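Local coordinates for protein probable manganase-dependent inorganic pyrophosphatase (Clostridium perfringens, PDB 3L2B) that probably hydrolyses inorganic pyrophosphate in a manganese-dependent reaction, under control of a regulatory region that binds the inhibitor AMP and the activator diadenosine tetraphosphate, at residues 90-95 and 159-164; 131-136 and 154-159; 98-103 and 140-145. All coordinates share one frame; numbering follows the deposited sequence.

Contact 1 (90-95 and 159-164); sequences AQNINE and LAKKNN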
ATOM      1  N   ALA A  90      -5.443  -7.275 -22.924  1.00 51.95           N
ATOM      2  CA  ALA A  90      -6.773  -6.851 -23.320  1.00 51.68           C
ATOM      3  C   ALA A  90      -7.293  -7.769 -24.402  1.00 53.97           C
ATOM      4  O   ALA A  90      -6.550  -8.193 -25.282  1.00 55.06           O
ATOM      5  CB  ALA A  90      -6.742  -5.413 -23.800  1.00 51.06           C
ATOM      6  N   GLN A  91      -8.578  -8.091 -24.295  1.00 54.27           N
ATOM      7  CA  GLN A  91      -9.292  -8.878 -25.306  1.00 56.25           C
ATOM      8  C   GLN A  91     -10.244  -8.015 -26.120  1.00 56.99           C
ATOM      9  O   GLN A  91     -10.556  -8.305 -27.267  1.00 58.60           O
ATOM     10  CB  GLN A  91     -10.097 -10.003 -24.651  1.00 55.89           C
ATOM     11  CG  GLN A  91      -9.252 -11.164 -24.233  1.00 57.01           C
ATOM     12  CD  GLN A  91      -8.448 -10.853 -23.027  1.00 55.73           C
ATOM     13  OE1 GLN A  91      -9.004 -10.620 -21.959  1.00 56.45           O
ATOM     14  NE2 GLN A  91      -7.135 -10.816 -23.180  1.00 54.24           N
ATOM     15  N   ASN A  92     -10.749  -6.981 -25.472  1.00 56.12           N
ATOM     16  CA  ASN A  92     -11.457  -5.918 -26.160  1.00 56.29           C
ATOM     17  C   ASN A  92     -11.209  -4.604 -25.465  1.00 55.38           C
ATOM     18  O   ASN A  92     -11.021  -4.555 -24.246  1.00 53.06           O
ATOM     19  CB  ASN A  92     -12.955  -6.187 -26.188  1.00 56.40           C
ATOM     20  CG  ASN A  92     -13.697  -5.202 -27.055  1.00 56.00           C
ATOM     21  OD1 ASN A  92     -13.327  -4.996 -28.199  1.00 60.83           O
ATOM     22  ND2 ASN A  92     -14.762  -4.614 -26.530  1.00 53.04           N
ATOM     23  N   ILE A  93     -11.215  -3.548 -26.266  1.00 55.99           N
ATOM     24  CA  ILE A  93     -11.041  -2.194 -25.776  1.00 55.18           C
ATOM     25  C   ILE A  93     -12.086  -1.235 -26.330  1.00 56.18           C
ATOM     26  O   ILE A  93     -12.270  -1.127 -27.550  1.00 57.82           O
ATOM     27  CB  ILE A  93      -9.671  -1.630 -26.156  1.00 55.77           C
ATOM     28  CG1 ILE A  93      -8.550  -2.548 -25.653  1.00 56.45           C
ATOM     29  CG2 ILE A  93      -9.512  -0.207 -25.582  1.00 54.55           C
ATOM     30  CD1 ILE A  93      -7.164  -2.124 -26.146  1.00 57.07           C
ATOM     31  N   ASN A  94     -12.754  -0.540 -25.423  1.00 54.56           N
ATOM     32  CA  ASN A  94     -13.576   0.608 -25.785  1.00 55.64           C
ATOM     33  C   ASN A  94     -12.670   1.786 -26.043  1.00 56.35           C
ATOM     34  O   ASN A  94     -12.219   2.429 -25.121  1.00 55.06           O
ATOM     35  CB  ASN A  94     -14.570   0.956 -24.668  1.00 54.44           C
ATOM     36  CG  ASN A  94     -15.519   2.080 -25.059  1.00 55.16           C
ATOM     37  OD1 ASN A  94     -15.191   2.896 -25.917  1.00 55.77           O
ATOM     38  ND2 ASN A  94     -16.700   2.111 -24.450  1.00 50.25           N
ATOM     39  N   GLU A  95     -12.445   2.087 -27.318  1.00 59.04           N
ATOM     40  CA  GLU A  95     -11.453   3.082 -27.713  1.00 60.30           C
ATOM     41  C   GLU A  95     -11.913   4.511 -27.455  1.00 60.83           C
ATOM     42  O   GLU A  95     -11.129   5.433 -27.570  1.00 61.58           O
ATOM     43  CB  GLU A  95     -11.057   2.922 -29.189  1.00 62.81           C
ATOM     44  CG  GLU A  95     -10.471   1.543 -29.554  1.00 65.02           C
ATOM     45  CD  GLU A  95      -9.053   1.293 -29.008  1.00 66.93           C
ATOM     46  OE1 GLU A  95      -8.405   2.243 -28.528  1.00 68.32           O
ATOM     47  OE2 GLU A  95      -8.576   0.135 -29.071  1.00 69.92           O
ATOM     48  N   LEU A 159     -19.552 -10.410 -27.290  1.00 63.54           N
ATOM     49  CA  LEU A 159     -20.594  -9.724 -26.518  1.00 62.09           C
ATOM     50  C   LEU A 159     -19.996  -8.390 -26.044  1.00 61.47           C
ATOM     51  O   LEU A 159     -20.644  -7.336 -26.047  1.00 61.82           O
ATOM     52  CB  LEU A 159     -21.051 -10.567 -25.325  1.00 60.66           C
ATOM     53  CG  LEU A 159     -22.444 -10.292 -24.744  1.00 60.38           C
ATOM     54  CD1 LEU A 159     -23.550 -10.746 -25.724  1.00 58.54           C
ATOM     55  CD2 LEU A 159     -22.603 -10.994 -23.407  1.00 58.34           C
ATOM     56  N   ALA A 160     -18.725  -8.448 -25.673  1.00 60.29           N
ATOM     57  CA  ALA A 160     -18.017  -7.270 -25.195  1.00 59.30           C
ATOM     58  C   ALA A 160     -17.872  -6.285 -26.336  1.00 60.43           C
ATOM     59  O   ALA A 160     -18.107  -5.089 -26.151  1.00 59.49           O
ATOM     60  CB  ALA A 160     -16.653  -7.642 -24.621  1.00 58.17           C
ATOM     61  N   LYS A 161     -17.505  -6.805 -27.510  1.00 62.49           N
ATOM     62  CA  LYS A 161     -17.276  -5.970 -28.721  1.00 64.90           C
ATOM     63  C   LYS A 161     -18.517  -5.170 -29.063  1.00 65.49           C
ATOM     64  O   LYS A 161     -18.469  -3.965 -29.309  1.00 66.04           O
ATOM     65  CB  LYS A 161     -16.851  -6.796 -29.952  1.00 67.10           C
ATOM     66  CG  LYS A 161     -15.336  -7.043 -30.068  1.00 68.79           C
ATOM     67  CD  LYS A 161     -14.881  -7.273 -31.527  1.00 73.33           C
ATOM     68  CE  LYS A 161     -14.783  -5.956 -32.308  1.00 75.42           C
ATOM     69  NZ  LYS A 161     -14.011  -6.065 -33.591  1.00 78.91           N
ATOM     70  N   LYS A 162     -19.629  -5.870 -29.034  1.00 65.47           N
ATOM     71  CA  LYS A 162     -20.920  -5.316 -29.415  1.00 67.11           C
ATOM     72  C   LYS A 162     -21.314  -4.170 -28.491  1.00 65.63           C
ATOM     73  O   LYS A 162     -21.792  -3.134 -28.939  1.00 67.36           O
ATOM     74  CB  LYS A 162     -21.986  -6.434 -29.363  1.00 67.66           C
ATOM     75  CG  LYS A 162     -23.342  -6.070 -29.910  1.00 70.47           C
ATOM     76  CD  LYS A 162     -24.393  -7.109 -29.510  1.00 70.52           C
ATOM     77  CE  LYS A 162     -25.791  -6.492 -29.435  1.00 71.77           C
ATOM     78  NZ  LYS A 162     -26.750  -7.378 -28.730  1.00 70.62           N
ATOM     79  N   ASN A 163     -21.116  -4.373 -27.194  1.00 63.00           N
ATOM     80  CA  ASN A 163     -21.570  -3.413 -26.172  1.00 61.25           C
ATOM     81  C   ASN A 163     -20.489  -2.422 -25.741  1.00 59.71           C
ATOM     82  O   ASN A 163     -20.716  -1.540 -24.904  1.00 59.16           O
ATOM     83  CB  ASN A 163     -22.066  -4.172 -24.960  1.00 59.84           C
ATOM     84  CG  ASN A 163     -23.211  -5.061 -25.284  1.00 61.26           C
ATOM     85  OD1 ASN A 163     -24.289  -4.582 -25.639  1.00 63.13           O
ATOM     86  ND2 ASN A 163     -23.000  -6.373 -25.182  1.00 62.20           N
ATOM     87  N   ASN A 164     -19.311  -2.586 -26.335  1.00 58.71           N
ATOM     88  CA  ASN A 164     -18.174  -1.682 -26.134  1.00 56.87           C
ATOM     89  C   ASN A 164     -17.736  -1.690 -24.680  1.00 53.41           C
ATOM     90  O   ASN A 164     -17.511  -0.657 -24.050  1.00 52.74           O
ATOM     91  CB  ASN A 164     -18.493  -0.266 -26.605  1.00 57.92           C
ATOM     92  CG  ASN A 164     -18.682  -0.184 -28.114  1.00 61.88           C
ATOM     93  OD1 ASN A 164     -19.640   0.403 -28.594  1.00 64.03           O
ATOM     94  ND2 ASN A 164     -17.760  -0.765 -28.860  1.00 64.20           N
TER
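N92 and N94, at and just past the end of strand 89-92, run beside the last turn of helix 154-163, with the CA atoms of N92 and K161 6.4 Å apart and those of N94 and N164 drawing in to 5.1 Å. The CB of N92 aims at the helix, and CG lies anti to the backbone N (chi1 -172°), which carries the amide out to the turn. There its OD1 sits 3.4 Å from CG of K161, against the root of the lysine, whose chain crosses the asparagine at about a right angle before its end leads away. The other branch, ND2 of N92, comes within 3.4 Å of A160 O, but the angle is too poor for a hydrogen bond; ND2 instead donates to I165 O, just past the helix. A160 O is engaged by the backbone, because the helix closes in a Schellman motif: I165 N bonds back to A160 O and N164 N, weakly, to K161 O, with N164 at positive phi. That turn feeds straight into strand 166-169, the antiparallel partner of strand 89-92. Q91 and N92 both pair with V167 in a classic beta bulge, so the edge strand kinks just where it meets the helix end. Further along, ND2 of N94 donates to N164 O at 2.9 Å; the bond is weak, with an N-H...O angle of 128°. CB of N164 lies 3.7 Å from the same ND2, and the two asparagine amides are turned 46° against each other. The rest of N94 is held as well: OD1 takes the N-H of E96 in an Asx turn, and its backbone N bonds T166 OG1.

Contact 2 (131-136 and 154-159); sequences EIQAEL and KEIIEL
I156 overlaps both Q133 and A134 on the neighbouring helix. Its CD1 packs 3.7 Å from CB of A134 and equally close to the backbone N of A134, so the tip of the isoleucine lies against the surface of helix 130-138. CG1 runs anti to the carbonyl carbon (chi1 -67°), which takes CG1 and CD1 toward that helix. The glutamine crosses I156 at about a right angle, extended beyond CG, and OE1 rests against both branches, 3.7 Å from CG1 and 3.8 Å from CG2 of I156. This is a van der Waals contact with no hydrogen bond across it. The other end of the amide is tied down, since NE2 of Q133 donates to G127 O and so helps to fix how the group is turned. One turn on from I156, L159 adds its CD2 at 3.9 Å from CB of A134. The small alanine is therefore touched by two branched side chains, both of which go on to meet I137 further along the same helix. The CA atoms of A134 and I156 are 6.4 Å apart, while the short helical axes pass at 10.0 Å and run almost parallel, at 6°. Such neighbouring parallel helices are what successive beta-alpha-beta crossovers produce. Helix 130-138 links strand 123-126 to strand 143-146, helix 154-163 links strand 143-146 to strand 166-169, and the two lie side by side on one face of the parallel part of the DRTGG domain's mixed sheet.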
ATOM      1  N   GLU A 131     -20.899 -17.346 -17.327  1.00 61.29           N
ATOM      2  CA  GLU A 131     -22.230 -16.857 -16.947  1.00 60.49           C
ATOM      3  C   GLU A 131     -22.070 -15.502 -16.276  1.00 58.31           C
ATOM      4  O   GLU A 131     -22.804 -14.573 -16.567  1.00 58.79           O
ATOM      5  CB  GLU A 131     -22.978 -17.830 -16.005  1.00 60.75           C
ATOM      6  CG  GLU A 131     -24.393 -17.311 -15.615  1.00 63.23           C
ATOM      7  CD  GLU A 131     -25.273 -18.330 -14.843  1.00 67.34           C
ATOM      8  OE1 GLU A 131     -24.733 -19.225 -14.138  1.00 68.79           O
ATOM      9  OE2 GLU A 131     -26.522 -18.207 -14.931  1.00 69.21           O
ATOM     10  N   ILE A 132     -21.087 -15.421 -15.380  1.00 56.17           N
ATOM     11  CA  ILE A 132     -20.787 -14.205 -14.635  1.00 53.94           C
ATOM     12  C   ILE A 132     -20.259 -13.143 -15.576  1.00 53.11           C
ATOM     13  O   ILE A 132     -20.670 -11.986 -15.537  1.00 52.08           O
ATOM     14  CB  ILE A 132     -19.721 -14.467 -13.524  1.00 54.16           C
ATOM     15  CG1 ILE A 132     -20.309 -15.364 -12.420  1.00 53.92           C
ATOM     16  CG2 ILE A 132     -19.230 -13.183 -12.924  1.00 51.74           C
ATOM     17  CD1 ILE A 132     -21.617 -14.824 -11.850  1.00 54.42           C
ATOM     18  N   GLN A 133     -19.346 -13.564 -16.440  1.00 52.60           N
ATOM     19  CA  GLN A 133     -18.708 -12.656 -17.364  1.00 52.18           C
ATOM     20  C   GLN A 133     -19.753 -11.953 -18.226  1.00 52.16           C
ATOM     21  O   GLN A 133     -19.670 -10.750 -18.434  1.00 51.32           O
ATOM     22  CB  GLN A 133     -17.672 -13.375 -18.236  1.00 53.18           C
ATOM     23  CG  GLN A 133     -16.395 -13.759 -17.502  1.00 52.37           C
ATOM     24  CD  GLN A 133     -15.523 -14.713 -18.313  1.00 53.93           C
ATOM     25  OE1 GLN A 133     -15.761 -14.938 -19.507  1.00 54.39           O
ATOM     26  NE2 GLN A 133     -14.522 -15.289 -17.664  1.00 53.64           N
ATOM     27  N   ALA A 134     -20.757 -12.709 -18.666  1.00 52.18           N
ATOM     28  CA  ALA A 134     -21.816 -12.184 -19.547  1.00 52.79           C
ATOM     29  C   ALA A 134     -22.825 -11.310 -18.817  1.00 51.88           C
ATOM     30  O   ALA A 134     -23.352 -10.368 -19.374  1.00 52.84           O
ATOM     31  CB  ALA A 134     -22.551 -13.327 -20.292  1.00 53.61           C
ATOM     32  N   GLU A 135     -23.108 -11.597 -17.562  1.00 51.21           N
ATOM     33  CA  GLU A 135     -24.013 -10.703 -16.831  1.00 50.41           C
ATOM     34  C   GLU A 135     -23.302  -9.376 -16.572  1.00 49.22           C
ATOM     35  O   GLU A 135     -23.920  -8.316 -16.600  1.00 50.15           O
ATOM     36  CB  GLU A 135     -24.491 -11.351 -15.527  1.00 50.76           C
ATOM     37  CG  GLU A 135     -25.322 -10.431 -14.600  1.00 52.18           C
ATOM     38  CD  GLU A 135     -26.683  -9.974 -15.184  1.00 55.41           C
ATOM     39  OE1 GLU A 135     -27.122 -10.521 -16.239  1.00 56.66           O
ATOM     40  OE2 GLU A 135     -27.314  -9.066 -14.561  1.00 55.87           O
ATOM     41  N   LEU A 136     -21.989  -9.436 -16.360  1.00 47.27           N
ATOM     42  CA  LEU A 136     -21.209  -8.235 -16.049  1.00 46.15           C
ATOM     43  C   LEU A 136     -21.250  -7.316 -17.264  1.00 46.53           C
ATOM     44  O   LEU A 136     -21.406  -6.090 -17.144  1.00 46.80           O
ATOM     45  CB  LEU A 136     -19.761  -8.579 -15.623  1.00 45.01           C
ATOM     46  CG  LEU A 136     -19.571  -9.256 -14.227  1.00 44.24           C
ATOM     47  CD1 LEU A 136     -18.125  -9.675 -13.964  1.00 40.80           C
ATOM     48  CD2 LEU A 136     -20.069  -8.359 -13.087  1.00 41.07           C
ATOM     49  N   LYS A 154     -14.560 -16.730 -26.979  1.00 70.89           N
ATOM     50  CA  LYS A 154     -14.770 -15.913 -28.183  1.00 71.89           C
ATOM     51  C   LYS A 154     -16.168 -15.307 -28.150  1.00 70.72           C
ATOM     52  O   LYS A 154     -16.383 -14.187 -28.609  1.00 70.89           O
ATOM     53  CB  LYS A 154     -14.576 -16.738 -29.481  1.00 74.72           C
ATOM     54  CG  LYS A 154     -14.318 -15.886 -30.761  1.00 76.87           C
ATOM     55  CD  LYS A 154     -14.387 -16.730 -32.070  1.00 79.77           C
ATOM     56  CE  LYS A 154     -14.380 -15.860 -33.343  1.00 80.90           C
ATOM     57  NZ  LYS A 154     -14.874 -16.581 -34.576  1.00 84.55           N
ATOM     58  N   GLU A 155     -17.105 -16.051 -27.584  1.00 69.56           N
ATOM     59  CA  GLU A 155     -18.477 -15.560 -27.418  1.00 68.95           C
ATOM     60  C   GLU A 155     -18.505 -14.297 -26.567  1.00 66.67           C
ATOM     61  O   GLU A 155     -19.109 -13.279 -26.933  1.00 66.70           O
ATOM     62  CB  GLU A 155     -19.385 -16.611 -26.767  1.00 68.54           C
ATOM     63  CG  GLU A 155     -20.599 -15.975 -26.094  1.00 69.41           C
ATOM     64  CD  GLU A 155     -21.520 -16.966 -25.447  1.00 71.90           C
ATOM     65  OE1 GLU A 155     -21.641 -16.922 -24.190  1.00 72.49           O
ATOM     66  OE2 GLU A 155     -22.129 -17.773 -26.200  1.00 75.03           O
ATOM     67  N   ILE A 156     -17.854 -14.390 -25.413  1.00 64.60           N
ATOM     68  CA  ILE A 156     -17.872 -13.312 -24.431  1.00 62.35           C
ATOM     69  C   ILE A 156     -17.175 -12.073 -24.994  1.00 62.45           C
ATOM     70  O   ILE A 156     -17.653 -10.951 -24.828  1.00 61.76           O
ATOM     71  CB  ILE A 156     -17.225 -13.731 -23.103  1.00 61.28           C
ATOM     72  CG1 ILE A 156     -18.071 -14.805 -22.412  1.00 60.44           C
ATOM     73  CG2 ILE A 156     -17.114 -12.533 -22.191  1.00 59.58           C
ATOM     74  CD1 ILE A 156     -19.282 -14.235 -21.709  1.00 59.42           C
ATOM     75  N   ILE A 157     -16.065 -12.297 -25.693  1.00 63.01           N
ATOM     76  CA  ILE A 157     -15.348 -11.221 -26.380  1.00 63.54           C
ATOM     77  C   ILE A 157     -16.231 -10.501 -27.391  1.00 64.76           C
ATOM     78  O   ILE A 157     -16.168  -9.283 -27.505  1.00 64.68           O
ATOM     79  CB  ILE A 157     -14.074 -11.717 -27.094  1.00 65.05           C
ATOM     80  CG1 ILE A 157     -13.009 -12.071 -26.057  1.00 63.90           C
ATOM     81  CG2 ILE A 157     -13.536 -10.661 -28.057  1.00 64.86           C
ATOM     82  CD1 ILE A 157     -11.690 -12.523 -26.670  1.00 66.45           C
ATOM     83  N   GLU A 158     -17.072 -11.250 -28.094  1.00 66.07           N
ATOM     84  CA  GLU A 158     -17.970 -10.665 -29.122  1.00 67.91           C
ATOM     85  C   GLU A 158     -19.141  -9.933 -28.459  1.00 65.99           C
ATOM     86  O   GLU A 158     -19.647  -8.940 -28.992  1.00 66.60           O
ATOM     87  CB  GLU A 158     -18.470 -11.736 -30.127  1.00 70.00           C
ATOM     88  CG  GLU A 158     -19.478 -11.241 -31.201  1.00 73.37           C
ATOM     89  CD  GLU A 158     -18.851 -10.408 -32.333  1.00 77.87           C
ATOM     90  OE1 GLU A 158     -18.275  -9.326 -32.069  1.00 78.70           O
ATOM     91  OE2 GLU A 158     -18.964 -10.824 -33.511  1.00 82.59           O
ATOM     92  N   LEU A 159     -19.552 -10.410 -27.290  1.00 63.54           N
ATOM     93  CA  LEU A 159     -20.594  -9.724 -26.518  1.00 62.09           C
ATOM     94  C   LEU A 159     -19.996  -8.390 -26.044  1.00 61.47           C
ATOM     95  O   LEU A 159     -20.644  -7.336 -26.047  1.00 61.82           O
ATOM     96  CB  LEU A 159     -21.051 -10.567 -25.325  1.00 60.66           C
ATOM     97  CG  LEU A 159     -22.444 -10.292 -24.744  1.00 60.38           C
ATOM     98  CD1 LEU A 159     -23.550 -10.746 -25.724  1.00 58.54           C
ATOM     99  CD2 LEU A 159     -22.603 -10.994 -23.407  1.00 58.34           C
TER

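Contact 3 (98-103 and 140-145); sequences KVFPGK and KVSLLI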
ATOM      1  N   LYS A  98     -11.637   7.002 -22.098  1.00 57.10           N
ATOM      2  CA  LYS A  98     -10.325   7.176 -21.449  1.00 55.83           C
ATOM      3  C   LYS A  98     -10.421   6.749 -19.964  1.00 54.12           C
ATOM      4  O   LYS A  98      -9.440   6.290 -19.348  1.00 53.53           O
ATOM      5  CB  LYS A  98      -9.834   8.622 -21.598  1.00 56.91           C
ATOM      6  N   VAL A  99     -11.624   6.859 -19.410  1.00 53.17           N
ATOM      7  CA  VAL A  99     -11.807   6.794 -17.964  1.00 51.57           C
ATOM      8  C   VAL A  99     -12.815   5.747 -17.556  1.00 50.08           C
ATOM      9  O   VAL A  99     -13.853   5.597 -18.192  1.00 50.84           O
ATOM     10  CB  VAL A  99     -12.217   8.180 -17.404  1.00 52.44           C
ATOM     11  CG1 VAL A  99     -12.477   8.094 -15.913  1.00 51.40           C
ATOM     12  CG2 VAL A  99     -11.102   9.186 -17.676  1.00 52.82           C
ATOM     13  N   PHE A 100     -12.470   5.026 -16.494  1.00 47.02           N
ATOM     14  CA  PHE A 100     -13.312   3.986 -15.915  1.00 45.63           C
ATOM     15  C   PHE A 100     -14.026   4.559 -14.697  1.00 45.39           C
ATOM     16  O   PHE A 100     -13.409   4.801 -13.675  1.00 45.05           O
ATOM     17  CB  PHE A 100     -12.459   2.762 -15.559  1.00 44.31           C
ATOM     18  CG  PHE A 100     -11.712   2.226 -16.734  1.00 42.90           C
ATOM     19  CD1 PHE A 100     -12.370   1.479 -17.686  1.00 42.10           C
ATOM     20  CD2 PHE A 100     -10.369   2.540 -16.933  1.00 40.04           C
ATOM     21  CE1 PHE A 100     -11.706   1.034 -18.846  1.00 44.90           C
ATOM     22  CE2 PHE A 100      -9.690   2.095 -18.063  1.00 42.15           C
ATOM     23  CZ  PHE A 100     -10.355   1.346 -19.034  1.00 42.86           C
ATOM     24  N   PRO A 101     -15.332   4.802 -14.810  1.00 45.62           N
ATOM     25  CA  PRO A 101     -15.903   5.795 -13.896  1.00 46.26           C
ATOM     26  C   PRO A 101     -16.510   5.272 -12.586  1.00 45.95           C
ATOM     27  O   PRO A 101     -16.780   6.063 -11.676  1.00 46.51           O
ATOM     28  CB  PRO A 101     -17.005   6.428 -14.744  1.00 46.94           C
ATOM     29  CG  PRO A 101     -17.491   5.302 -15.588  1.00 47.80           C
ATOM     30  CD  PRO A 101     -16.254   4.468 -15.906  1.00 46.24           C
ATOM     31  N   GLY A 102     -16.749   3.972 -12.491  1.00 44.93           N
ATOM     32  CA  GLY A 102     -17.424   3.436 -11.297  1.00 44.70           C
ATOM     33  C   GLY A 102     -16.487   2.981 -10.193  1.00 43.73           C
ATOM     34  O   GLY A 102     -15.401   3.508 -10.004  1.00 42.56           O
ATOM     35  N   LYS A 103     -16.926   1.953  -9.491  1.00 43.71           N
ATOM     36  CA  LYS A 103     -16.158   1.370  -8.389  1.00 43.04           C
ATOM     37  C   LYS A 103     -15.600   0.006  -8.763  1.00 41.69           C
ATOM     38  O   LYS A 103     -16.195  -0.700  -9.583  1.00 41.53           O
ATOM     39  CB  LYS A 103     -17.048   1.232  -7.149  1.00 44.27           C
ATOM     40  CG  LYS A 103     -18.312   0.321  -7.310  1.00 45.49           C
ATOM     41  CD  LYS A 103     -19.051   0.109  -5.947  1.00 49.69           C
ATOM     42  CE  LYS A 103     -20.442  -0.591  -6.079  1.00 51.12           C
ATOM     43  NZ  LYS A 103     -21.253  -0.111  -7.259  1.00 51.74           N
ATOM     44  N   LYS A 140     -23.239  -3.462 -18.210  1.00 51.89           N
ATOM     45  CA  LYS A 140     -22.442  -2.366 -18.783  1.00 51.61           C
ATOM     46  C   LYS A 140     -21.358  -1.861 -17.849  1.00 49.73           C
ATOM     47  O   LYS A 140     -21.177  -0.676 -17.645  1.00 50.10           O
ATOM     48  CB  LYS A 140     -23.346  -1.229 -19.250  1.00 53.32           C
ATOM     49  CG  LYS A 140     -24.395  -1.681 -20.324  1.00 54.79           C
ATOM     50  CD  LYS A 140     -25.397  -0.575 -20.598  1.00 57.82           C
ATOM     51  CE  LYS A 140     -26.263  -0.859 -21.836  1.00 61.24           C
ATOM     52  NZ  LYS A 140     -27.330  -1.845 -21.542  1.00 61.80           N
ATOM     53  N   VAL A 141     -20.635  -2.802 -17.273  1.00 48.07           N
ATOM     54  CA  VAL A 141     -19.410  -2.462 -16.559  1.00 46.23           C
ATOM     55  C   VAL A 141     -18.474  -1.757 -17.559  1.00 46.49           C
ATOM     56  O   VAL A 141     -18.493  -2.037 -18.758  1.00 46.75           O
ATOM     57  CB  VAL A 141     -18.731  -3.685 -15.951  1.00 45.29           C
ATOM     58  CG1 VAL A 141     -19.585  -4.277 -14.788  1.00 42.98           C
ATOM     59  CG2 VAL A 141     -18.451  -4.716 -17.014  1.00 45.64           C
ATOM     60  N   SER A 142     -17.713  -0.803 -17.063  1.00 44.73           N
ATOM     61  CA  SER A 142     -16.788  -0.091 -17.914  1.00 45.24           C
ATOM     62  C   SER A 142     -15.546  -0.955 -18.132  1.00 44.07           C
ATOM     63  O   SER A 142     -14.860  -0.826 -19.135  1.00 44.91           O
ATOM     64  CB  SER A 142     -16.400   1.256 -17.304  1.00 44.99           C
ATOM     65  OG  SER A 142     -15.684   1.078 -16.096  1.00 42.79           O
ATOM     66  N   LEU A 143     -15.278  -1.853 -17.196  1.00 42.11           N
ATOM     67  CA  LEU A 143     -14.090  -2.723 -17.295  1.00 40.88           C
ATOM     68  C   LEU A 143     -14.303  -4.047 -16.624  1.00 40.53           C
ATOM     69  O   LEU A 143     -14.596  -4.116 -15.423  1.00 39.95           O
ATOM     70  CB  LEU A 143     -12.846  -2.053 -16.730  1.00 39.29           C
ATOM     71  CG  LEU A 143     -11.532  -2.845 -16.753  1.00 39.68           C
ATOM     72  CD1 LEU A 143     -11.187  -3.284 -18.184  1.00 39.97           C
ATOM     73  CD2 LEU A 143     -10.393  -2.028 -16.134  1.00 35.49           C
ATOM     74  N   LEU A 144     -14.133  -5.092 -17.427  1.00 40.74           N
ATOM     75  CA  LEU A 144     -14.133  -6.469 -16.959  1.00 40.73           C
ATOM     76  C   LEU A 144     -12.707  -6.993 -16.850  1.00 40.94           C
ATOM     77  O   LEU A 144     -11.985  -7.057 -17.830  1.00 41.05           O
ATOM     78  CB  LEU A 144     -14.963  -7.340 -17.889  1.00 41.72           C
ATOM     79  CG  LEU A 144     -15.131  -8.819 -17.510  1.00 42.75           C
ATOM     80  CD1 LEU A 144     -15.670  -8.965 -16.112  1.00 42.20           C
ATOM     81  CD2 LEU A 144     -16.049  -9.500 -18.523  1.00 42.26           C
ATOM     82  N   ILE A 145     -12.306  -7.317 -15.618  1.00 40.96           N
ATOM     83  CA  ILE A 145     -11.018  -7.942 -15.349  1.00 41.29           C
ATOM     84  C   ILE A 145     -11.235  -9.417 -15.000  1.00 42.20           C
ATOM     85  O   ILE A 145     -11.777  -9.745 -13.954  1.00 41.68           O
ATOM     86  CB  ILE A 145     -10.260  -7.231 -14.217  1.00 40.33           C
ATOM     87  CG1 ILE A 145     -10.296  -5.717 -14.401  1.00 39.37           C
ATOM     88  CG2 ILE A 145      -8.814  -7.650 -14.176  1.00 40.66           C
ATOM     89  CD1 ILE A 145      -9.421  -4.942 -13.406  1.00 34.54           C
TER
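F100 offers the face of its ring to L143 and an edge to S142. Its CG is anti to its own carbonyl carbon (chi1 -57°), which swings the ring toward both of them. CD2 of L143 stands 4.2 Å from the ring centroid and only 8° off the normal, a CH-pi contact almost over the centre. The leucine gets there by setting CG anti to its backbone N (chi1 179°); CB meets the rim of the ring, 3.7 Å from CD1 of F100, and the branch then brings CD2 in over the face. S142 O lies at the ring edge, close to its plane, 3.7 Å from CE1 and from CD1 of F100. The S142 side chain works on the other end of the phenylalanine, with OG 3.7 Å from CB of F100 and 3.4 Å from CD of P101. That CD, one corner of the proline ring, rests against the CH2-OH of the serine, while the hydroxyl finds its polar partners elsewhere: it is hydrogen-bonded with both G121 O and D122 O, the backbone that leads into strand 123-126. It probably shares its one proton between the two carbonyls. I123 of the sheet and, from helix 79-85, L79 and I82 also pack on F100, and L143 touches I82 and I123 as well. The next residue in the strand, L144, packs instead on L136 and I137 of helix 130-138. L143 and L144 thus serve two different sides, as in an alpha/beta domain whose sheet has helices on both faces, and here F100 brings the loop before strand 104-106 into the layer beside helix 79-85.

From the N terminus the chain passes through 90-95 and 98-103, one at the end of edge strand 89-92 and the other in the loop leading to edge strand 104-106. Helix 130-138 follows, and then 140-145 returns to 98-103, closing contact 3. Helix 154-163 next packs on 131-136 to close contact 2, so contacts 2 and 3 cross in sequence. The end of that helix finally meets 90-95 in contact 1, whose span encloses the other two. L136 of contact 2 packs on L144 of contact 3. They tie the end of strand 89-92 to helix 154-163, that helix to helix 130-138, and the loop before strand 104-106 to the start of strand 143-146.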